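Long-range contacts in phosphonate monoester hydrolase (Ruegeria pomeroyi, PDB 4UPK), which is a hydrolase of the sulfatase family, a branch of the alkaline phosphatase clan, with four protein chains in its assembly: residues N103-H109 / S134-Y140; Y130-Q135 / T149-M154. All coordinates share one frame. Residue numbers count along the deposited sequence, not the author numbering.

How the contacts relate
Loops without regular secondary structure can still pack specifically, and these two contacts illustrate how. Both are partly buried and reach the second subunit, but contact 2 lies about 15 Å from the chain centre and contact 1 about 20 Å, centre to centre. They share Ser134 and Gln135, so the loop between strands 125-127 and 158-162 is held on one flank by 103-109 and on another by its own later part, 149-154. In contact 1 a carboxylate, held by a guanidinium of its own segment, takes a backbone NH across the gap, beside the subunit interface; contact 2 relies on threonine hydroxyls, backbone groups and waters. Packing also joins them: Leu107 CD2 lies 3.8 Å from Met154 CE.

Contact 1 of 2, residues N103-H109 / S134-Y140; sequences NGTPLRH and SQDPRAY
His109, chi1 t, lays its imidazole over the methyl group of Ala139, a CH-pi contact with Ala139 CB 3.5 Å from the ring centroid and 14° off the normal. The segments advance in roughly the same direction, with Pro106 and Ser134 in register (CA to CA 4.6 Å). Residues 105-108 are extended, as are 134-136, after which 137-139 take helical angles. At Gly104 (phi 92°, psi -9°) a CB would jam against the preceding carbonyl O; Gly104 CA lies 3.2 Å from Ser134 OG. Leu107 N donates to Ser134 O (3.0 Å); Pro106 CB packs on Pro137 CD (3.8 Å). These loops, one leading to helix 114-120 and the other joining parallel strands 125-127 and 158-162 of the large mixed sheet, are tied through Ser134 and again through Asp136. With chi1 t, Asp136 OD2 accepts from His109 N (2.8 Å), while Asp136 OD1 accepts from Arg138 N (3.3 Å) in an Asx turn. Arg138 closes a salt bridge onto the same carboxylate, NE to Asp136 OD1 2.9 Å and NH2 to Asp136 OD2 2.8 Å. Water 1 links Arg138 NH2 (3.2 Å) to Arg108 NH1 (2.9 Å), although the like-charged Arg108 NH1 and Arg138 NH1 are 4.0 Å apart; Arg108 pairs with Asp518 of the second subunit. Water 2 joins His109 ND1 (2.5 Å), Asp136 N (3.0 Å) and Gln135 OE1 (3.3 Å), whose NE2 is bound to Thr133 O.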
ATOM      1  N   ASN A 103       5.254   4.577 -25.902  1.00 14.71           N
ATOM      2  CA  ASN A 103       4.878   5.847 -25.285  1.00 13.67           C
ATOM      3  C   ASN A 103       3.444   5.675 -24.780  1.00 16.38           C
ATOM      4  O   ASN A 103       2.594   5.123 -25.497  1.00 15.17           O
ATOM      5  CB  ASN A 103       4.944   6.991 -26.314  1.00 12.15           C
ATOM      6  CG  ASN A 103       6.328   7.482 -26.608  1.00 17.70           C
ATOM      7  OD1 ASN A 103       7.312   7.009 -26.044  1.00 10.77           O
ATOM      8  ND2 ASN A 103       6.446   8.437 -27.530  1.00 16.19           N
ATOM      9  N   GLY A 104       3.219   6.021 -23.515  1.00 14.12           N
ATOM     10  CA  GLY A 104       1.902   5.874 -22.897  1.00 14.29           C
ATOM     11  C   GLY A 104       1.683   4.550 -22.181  1.00 21.18           C
ATOM     12  O   GLY A 104       0.667   4.398 -21.508  1.00 21.53           O
ATOM     13  N   THR A 105       2.611   3.564 -22.321  1.00 18.92           N
ATOM     14  CA  THR A 105       2.461   2.270 -21.643  1.00 18.69           C
ATOM     15  C   THR A 105       2.912   2.434 -20.206  1.00 23.82           C
ATOM     16  O   THR A 105       4.093   2.776 -19.989  1.00 22.60           O
ATOM     17  CB  THR A 105       3.227   1.143 -22.310  1.00 21.28           C
ATOM     18  OG1 THR A 105       3.033   1.203 -23.711  1.00 19.83           O
ATOM     19  CG2 THR A 105       2.801  -0.228 -21.764  1.00 21.01           C
ATOM     20  N   PRO A 106       2.002   2.194 -19.220  1.00 20.41           N
ATOM     21  CA  PRO A 106       2.366   2.425 -17.810  1.00 20.11           C
ATOM     22  C   PRO A 106       3.522   1.587 -17.299  1.00 22.52           C
ATOM     23  O   PRO A 106       3.750   0.468 -17.748  1.00 20.95           O
ATOM     24  CB  PRO A 106       1.065   2.131 -17.053  1.00 21.91           C
ATOM     25  CG  PRO A 106      -0.004   2.337 -18.040  1.00 26.16           C
ATOM     26  CD  PRO A 106       0.574   1.822 -19.328  1.00 21.90           C
ATOM     27  N   LEU A 107       4.278   2.173 -16.387  1.00 20.99           N
ATOM     28  CA  LEU A 107       5.378   1.513 -15.704  1.00 22.01           C
ATOM     29  C   LEU A 107       4.856   1.206 -14.296  1.00 29.05           C
ATOM     30  O   LEU A 107       4.215   2.084 -13.701  1.00 30.36           O
ATOM     31  CB  LEU A 107       6.598   2.460 -15.641  1.00 22.41           C
ATOM     32  CG  LEU A 107       7.877   1.935 -14.978  1.00 26.93           C
ATOM     33  CD1 LEU A 107       8.582   0.911 -15.863  1.00 26.09           C
ATOM     34  CD2 LEU A 107       8.825   3.084 -14.687  1.00 28.22           C
ATOM     35  N   ARG A 108       5.073  -0.042 -13.782  1.00 26.15           N
ATOM     36  CA  ARG A 108       4.651  -0.468 -12.432  1.00 26.45           C
ATOM     37  C   ARG A 108       5.132   0.573 -11.386  1.00 32.25           C
ATOM     38  O   ARG A 108       6.275   1.034 -11.451  1.00 30.63           O
ATOM     39  CB  ARG A 108       5.247  -1.836 -12.071  1.00 23.91           C
ATOM     40  CG  ARG A 108       4.623  -3.051 -12.730  1.00 27.39           C
ATOM     41  CD  ARG A 108       5.351  -4.283 -12.205  1.00 33.14           C
ATOM     42  NE  ARG A 108       4.959  -5.510 -12.897  1.00 32.66           N
ATOM     43  CZ  ARG A 108       3.983  -6.318 -12.502  1.00 34.96           C
ATOM     44  NH1 ARG A 108       3.279  -6.037 -11.412  1.00 22.36           N
ATOM     45  NH2 ARG A 108       3.681  -7.394 -13.206  1.00 23.07           N
ATOM     46  N   HIS A 109       4.259   0.944 -10.442  1.00 31.32           N
ATOM     47  CA  HIS A 109       4.601   1.937  -9.422  1.00 31.76           C
ATOM     48  C   HIS A 109       5.757   1.532  -8.508  1.00 34.71           C
ATOM     49  O   HIS A 109       6.533   2.393  -8.093  1.00 35.76           O
ATOM     50  CB  HIS A 109       3.381   2.329  -8.592  1.00 33.60           C
ATOM     51  CG  HIS A 109       3.515   3.691  -7.978  1.00 38.21           C
ATOM     52  ND1 HIS A 109       3.678   4.826  -8.763  1.00 39.88           N
ATOM     53  CD2 HIS A 109       3.481   4.063  -6.676  1.00 41.06           C
ATOM     54  CE1 HIS A 109       3.761   5.840  -7.918  1.00 39.99           C
ATOM     55  NE2 HIS A 109       3.633   5.435  -6.651  1.00 40.94           N
ATOM     56  N   SER A 134       5.075   7.127 -18.013  1.00 19.93           N
ATOM     57  CA  SER A 134       3.664   6.788 -18.021  1.00 19.37           C
ATOM     58  C   SER A 134       3.387   6.181 -16.650  1.00 23.58           C
ATOM     59  O   SER A 134       3.986   5.165 -16.274  1.00 24.24           O
ATOM     60  CB  SER A 134       3.366   5.801 -19.138  1.00 21.51           C
ATOM     61  OG  SER A 134       3.804   6.317 -20.381  1.00 27.22           O
ATOM     62  N   GLN A 135       2.554   6.863 -15.872  1.00 19.99           N
ATOM     63  CA  GLN A 135       2.252   6.460 -14.501  1.00 20.07           C
ATOM     64  C   GLN A 135       1.346   5.237 -14.394  1.00 22.72           C
ATOM     65  O   GLN A 135       0.594   4.932 -15.326  1.00 21.43           O
ATOM     66  CB  GLN A 135       1.737   7.654 -13.658  1.00 21.28           C
ATOM     67  CG  GLN A 135       2.575   8.938 -13.771  1.00 21.12           C
ATOM     68  CD  GLN A 135       4.033   8.813 -13.379  1.00 37.44           C
ATOM     69  OE1 GLN A 135       4.375   8.392 -12.274  1.00 30.40           O
ATOM     70  NE2 GLN A 135       4.928   9.259 -14.249  1.00 35.45           N
ATOM     71  N   ASP A 136       1.456   4.525 -13.260  1.00 20.30           N
ATOM     72  CA  ASP A 136       0.682   3.325 -12.947  1.00 19.87           C
ATOM     73  C   ASP A 136      -0.745   3.743 -12.533  1.00 27.28           C
ATOM     74  O   ASP A 136      -0.911   4.436 -11.513  1.00 27.09           O
ATOM     75  CB  ASP A 136       1.386   2.523 -11.831  1.00 20.79           C
ATOM     76  CG  ASP A 136       0.872   1.118 -11.541  1.00 27.64           C
ATOM     77  OD1 ASP A 136      -0.199   0.743 -12.072  1.00 25.10           O
ATOM     78  OD2 ASP A 136       1.539   0.395 -10.775  1.00 38.21           O
ATOM     79  N   PRO A 137      -1.785   3.340 -13.314  1.00 25.86           N
ATOM     80  CA  PRO A 137      -3.170   3.707 -12.956  1.00 26.83           C
ATOM     81  C   PRO A 137      -3.629   3.184 -11.593  1.00 32.81           C
ATOM     82  O   PRO A 137      -4.540   3.764 -11.002  1.00 34.04           O
ATOM     83  CB  PRO A 137      -4.009   3.103 -14.096  1.00 28.51           C
ATOM     84  CG  PRO A 137      -3.062   2.822 -15.181  1.00 32.40           C
ATOM     85  CD  PRO A 137      -1.758   2.515 -14.540  1.00 27.77           C
ATOM     86  N   ARG A 138      -2.992   2.103 -11.101  1.00 29.76           N
ATOM     87  CA  ARG A 138      -3.267   1.475  -9.805  1.00 30.51           C
ATOM     88  C   ARG A 138      -2.808   2.358  -8.624  1.00 36.73           C
ATOM     89  O   ARG A 138      -3.320   2.207  -7.518  1.00 37.80           O
ATOM     90  CB  ARG A 138      -2.604   0.085  -9.725  1.00 28.46           C
ATOM     91  CG  ARG A 138      -3.025  -0.881 -10.842  1.00 37.28           C
ATOM     92  CD  ARG A 138      -2.197  -2.167 -10.895  1.00 42.38           C
ATOM     93  NE  ARG A 138      -0.766  -1.892 -11.047  1.00 43.05           N
ATOM     94  CZ  ARG A 138       0.205  -2.769 -10.815  1.00 53.19           C
ATOM     95  NH1 ARG A 138      -0.085  -4.012 -10.440  1.00 43.97           N
ATOM     96  NH2 ARG A 138       1.474  -2.412 -10.949  1.00 32.73           N
ATOM     97  N   ALA A 139      -1.850   3.277  -8.862  1.00 33.92           N
ATOM     98  CA  ALA A 139      -1.285   4.174  -7.843  1.00 33.15           C
ATOM     99  C   ALA A 139      -1.955   5.549  -7.733  1.00 36.43           C
ATOM    100  O   ALA A 139      -1.625   6.307  -6.808  1.00 37.20           O
ATOM    101  CB  ALA A 139       0.201   4.349  -8.088  1.00 33.03           C
ATOM    102  N   TYR A 140      -2.873   5.886  -8.667  1.00 31.38           N
ATOM    103  CA  TYR A 140      -3.537   7.193  -8.696  1.00 30.99           C
ATOM    104  C   TYR A 140      -5.057   7.127  -8.864  1.00 34.55           C
ATOM    105  O   TYR A 140      -5.580   6.141  -9.383  1.00 33.04           O
ATOM    106  CB  TYR A 140      -2.973   8.029  -9.858  1.00 31.37           C
ATOM    107  CG  TYR A 140      -1.540   8.472  -9.705  1.00 32.54           C
ATOM    108  CD1 TYR A 140      -0.492   7.677 -10.165  1.00 33.06           C
ATOM    109  CD2 TYR A 140      -1.232   9.737  -9.215  1.00 34.58           C
ATOM    110  CE1 TYR A 140       0.833   8.102 -10.073  1.00 33.91           C
ATOM    111  CE2 TYR A 140       0.088  10.178  -9.130  1.00 35.89           C
ATOM    112  CZ  TYR A 140       1.117   9.358  -9.564  1.00 39.81           C
ATOM    113  OH  TYR A 140       2.418   9.787  -9.480  1.00 37.47           O
TER
HETATM  114  O   HOH W   1       3.691  -4.042  -9.325  1.00 38.52           O
HETATM  115  O   HOH W   2       3.349   5.475 -11.168  1.00 29.49           O

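Contact 2 of 2, residues Y130-Q135 / T149-M154; sequences YTDTSQ and TYEFPM
Thr149 enters through water 5, which donates to its O (2.9 Å) and accepts from Gln135 N (2.8 Å). Tyr150 follows with chi1 p, placing CB 3.3 Å from Ser134 OG; Tyr150 O lies 3.0 Å from Asp132 C and 3.4 Å from Thr133 N, at too poor an angle for a hydrogen bond. Glu151 CA comes only 3.7 Å from the CA of Asp132, which adopts left-handed helical angles (53°/49°). Their acidic ends, Asp132 OD1 and Glu151 OE2, are 4.3 Å apart, and water 4 donates to both; Glu151 OE2 also accepts from Glu166 N. Water 3 spans Glu151 O (2.8 Å) and Thr131 N (2.7 Å). At Phe152 the backbone becomes extended, and its O accepts from Thr133 N (3.1 Å), while Gln135 NE2, which donates to Thr133 O (2.8 Å), lies at the ring edge, 3.7 Å from Phe152 CD2. Pro153 CA lies 5.2 Å from Thr131 CA. Met154 N donates to Thr131 OG1 (2.8 Å), and Met154 CB meets Thr133 OG1 at 3.4 Å. The segments thus cross steeply, with a broken register, in a long loop folding back on itself between parallel strands 125-127 and 158-162 of the sulfatase alpha/beta fold.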
ATOM      1  N   TYR A 130      12.376  16.732 -18.072  1.00 12.04           N
ATOM      2  CA  TYR A 130      11.338  15.680 -18.173  1.00 10.86           C
ATOM      3  C   TYR A 130      11.915  14.272 -18.012  1.00 15.57           C
ATOM      4  O   TYR A 130      13.106  14.081 -18.226  1.00 13.91           O
ATOM      5  CB  TYR A 130      10.647  15.761 -19.554  1.00 10.05           C
ATOM      6  CG  TYR A 130      11.626  15.639 -20.709  1.00  8.96           C
ATOM      7  CD1 TYR A 130      12.360  16.738 -21.145  1.00 10.24           C
ATOM      8  CD2 TYR A 130      11.823  14.418 -21.361  1.00  7.83           C
ATOM      9  CE1 TYR A 130      13.249  16.639 -22.213  1.00  8.56           C
ATOM     10  CE2 TYR A 130      12.739  14.300 -22.399  1.00  7.99           C
ATOM     11  CZ  TYR A 130      13.460  15.418 -22.815  1.00 11.65           C
ATOM     12  OH  TYR A 130      14.387  15.352 -23.820  1.00  8.39           O
ATOM     13  N   THR A 131      11.047  13.280 -17.711  1.00 16.06           N
ATOM     14  CA  THR A 131      11.395  11.834 -17.597  1.00 16.17           C
ATOM     15  C   THR A 131      10.559  11.003 -18.576  1.00 18.83           C
ATOM     16  O   THR A 131      10.929   9.871 -18.880  1.00 17.76           O
ATOM     17  CB  THR A 131      11.251  11.279 -16.154  1.00 14.62           C
ATOM     18  OG1 THR A 131       9.939  11.542 -15.679  1.00 14.39           O
ATOM     19  CG2 THR A 131      12.268  11.847 -15.199  1.00  7.71           C
ATOM     20  N   ASP A 132       9.443  11.576 -19.083  1.00 16.27           N
ATOM     21  CA  ASP A 132       8.505  10.930 -20.010  1.00 16.76           C
ATOM     22  C   ASP A 132       8.006   9.589 -19.496  1.00 20.10           C
ATOM     23  O   ASP A 132       8.016   8.578 -20.224  1.00 20.13           O
ATOM     24  CB  ASP A 132       9.066  10.847 -21.457  1.00 18.56           C
ATOM     25  CG  ASP A 132       9.092  12.165 -22.197  1.00 21.76           C
ATOM     26  OD1 ASP A 132       8.415  13.118 -21.745  1.00 21.72           O
ATOM     27  OD2 ASP A 132       9.752  12.237 -23.249  1.00 27.33           O
ATOM     28  N   THR A 133       7.558   9.594 -18.226  1.00 17.26           N
ATOM     29  CA  THR A 133       7.089   8.410 -17.517  1.00 18.01           C
ATOM     30  C   THR A 133       5.561   8.283 -17.521  1.00 23.60           C
ATOM     31  O   THR A 133       4.850   9.190 -17.072  1.00 21.79           O
ATOM     32  CB  THR A 133       7.691   8.311 -16.108  1.00 22.70           C
ATOM     33  OG1 THR A 133       9.056   8.713 -16.128  1.00 20.57           O
ATOM     34  CG2 THR A 133       7.577   6.898 -15.515  1.00 19.37           C
ATOM     35  N   SER A 134       5.075   7.127 -18.013  1.00 19.93           N
ATOM     36  CA  SER A 134       3.664   6.788 -18.021  1.00 19.37           C
ATOM     37  C   SER A 134       3.387   6.181 -16.650  1.00 23.58           C
ATOM     38  O   SER A 134       3.986   5.165 -16.274  1.00 24.24           O
ATOM     39  CB  SER A 134       3.366   5.801 -19.138  1.00 21.51           C
ATOM     40  OG  SER A 134       3.804   6.317 -20.381  1.00 27.22           O
ATOM     41  N   GLN A 135       2.554   6.863 -15.872  1.00 19.99           N
ATOM     42  CA  GLN A 135       2.252   6.460 -14.501  1.00 20.07           C
ATOM     43  C   GLN A 135       1.346   5.237 -14.394  1.00 22.72           C
ATOM     44  O   GLN A 135       0.594   4.932 -15.326  1.00 21.43           O
ATOM     45  CB  GLN A 135       1.737   7.654 -13.658  1.00 21.28           C
ATOM     46  CG  GLN A 135       2.575   8.938 -13.771  1.00 21.12           C
ATOM     47  CD  GLN A 135       4.033   8.813 -13.379  1.00 37.44           C
ATOM     48  OE1 GLN A 135       4.375   8.392 -12.274  1.00 30.40           O
ATOM     49  NE2 GLN A 135       4.928   9.259 -14.249  1.00 35.45           N
ATOM     50  N   THR A 149      -1.035  12.461 -19.063  1.00 25.06           N
ATOM     51  CA  THR A 149       0.160  12.703 -19.873  1.00 25.16           C
ATOM     52  C   THR A 149       1.230  11.628 -19.676  1.00 27.90           C
ATOM     53  O   THR A 149       1.446  11.189 -18.547  1.00 25.49           O
ATOM     54  CB  THR A 149       0.699  14.139 -19.635  1.00 33.15           C
ATOM     55  OG1 THR A 149       1.813  14.362 -20.496  1.00 34.38           O
ATOM     56  CG2 THR A 149       1.088  14.410 -18.169  1.00 32.04           C
ATOM     57  N   TYR A 150       1.901  11.213 -20.778  1.00 27.36           N
ATOM     58  CA  TYR A 150       2.991  10.253 -20.688  1.00 28.54           C
ATOM     59  C   TYR A 150       4.362  10.941 -20.594  1.00 34.23           C
ATOM     60  O   TYR A 150       5.398  10.297 -20.752  1.00 35.74           O
ATOM     61  CB  TYR A 150       2.919   9.161 -21.768  1.00 31.37           C
ATOM     62  CG  TYR A 150       2.996   9.606 -23.216  1.00 36.47           C
ATOM     63  CD1 TYR A 150       4.192  10.069 -23.762  1.00 38.71           C
ATOM     64  CD2 TYR A 150       1.926   9.400 -24.084  1.00 38.77           C
ATOM     65  CE1 TYR A 150       4.287  10.430 -25.106  1.00 40.71           C
ATOM     66  CE2 TYR A 150       2.016   9.733 -25.439  1.00 40.50           C
ATOM     67  CZ  TYR A 150       3.199  10.257 -25.942  1.00 50.24           C
ATOM     68  OH  TYR A 150       3.309  10.591 -27.273  1.00 54.99           O
ATOM     69  N   GLU A 151       4.350  12.255 -20.318  1.00 29.95           N
ATOM     70  CA  GLU A 151       5.520  13.112 -20.150  1.00 28.73           C
ATOM     71  C   GLU A 151       5.742  13.418 -18.666  1.00 31.06           C
ATOM     72  O   GLU A 151       6.679  14.151 -18.316  1.00 30.67           O
ATOM     73  CB  GLU A 151       5.292  14.442 -20.872  1.00 29.97           C
ATOM     74  CG  GLU A 151       5.176  14.404 -22.381  1.00 35.55           C
ATOM     75  CD  GLU A 151       5.121  15.815 -22.931  1.00 49.68           C
ATOM     76  OE1 GLU A 151       4.222  16.592 -22.529  1.00 51.30           O
ATOM     77  OE2 GLU A 151       6.032  16.166 -23.711  1.00 27.89           O
ATOM     78  N   PHE A 152       4.856  12.883 -17.805  1.00 26.69           N
ATOM     79  CA  PHE A 152       4.842  13.085 -16.357  1.00 26.29           C
ATOM     80  C   PHE A 152       6.144  12.646 -15.626  1.00 28.59           C
ATOM     81  O   PHE A 152       6.690  11.594 -15.982  1.00 27.23           O
ATOM     82  CB  PHE A 152       3.592  12.432 -15.737  1.00 28.05           C
ATOM     83  CG  PHE A 152       3.164  13.106 -14.456  1.00 29.89           C
ATOM     84  CD1 PHE A 152       2.474  14.313 -14.484  1.00 33.54           C
ATOM     85  CD2 PHE A 152       3.514  12.570 -13.218  1.00 32.52           C
ATOM     86  CE1 PHE A 152       2.125  14.967 -13.298  1.00 35.25           C
ATOM     87  CE2 PHE A 152       3.186  13.231 -12.034  1.00 36.25           C
ATOM     88  CZ  PHE A 152       2.480  14.420 -12.077  1.00 34.78           C
ATOM     89  N   PRO A 153       6.657  13.441 -14.626  1.00 23.51           N
ATOM     90  CA  PRO A 153       7.882  13.030 -13.911  1.00 22.48           C
ATOM     91  C   PRO A 153       7.749  11.756 -13.069  1.00 25.30           C
ATOM     92  O   PRO A 153       6.755  11.538 -12.369  1.00 24.50           O
ATOM     93  CB  PRO A 153       8.235  14.249 -13.057  1.00 24.01           C
ATOM     94  CG  PRO A 153       6.939  14.946 -12.852  1.00 29.04           C
ATOM     95  CD  PRO A 153       6.159  14.740 -14.114  1.00 24.87           C
ATOM     96  N   MET A 154       8.797  10.935 -13.140  1.00 20.51           N
ATOM     97  CA  MET A 154       8.964   9.664 -12.460  1.00 19.72           C
ATOM     98  C   MET A 154       9.020   9.854 -10.938  1.00 25.91           C
ATOM     99  O   MET A 154       9.627  10.810 -10.447  1.00 25.07           O
ATOM    100  CB  MET A 154      10.258   9.005 -12.964  1.00 20.67           C
ATOM    101  CG  MET A 154      10.493   7.611 -12.465  1.00 22.86           C
ATOM    102  SD  MET A 154      12.011   6.935 -13.172  1.00 25.48           S
ATOM    103  CE  MET A 154      11.356   5.894 -14.426  1.00 20.55           C
TER
HETATM  104  O   HOH W   3       8.863  14.509 -16.680  1.00 13.80           O
HETATM  105  O   HOH W   4       8.500  15.449 -22.689  1.00 21.82           O
HETATM  106  O   HOH W   5       0.918   8.906 -16.894  1.00 26.11           O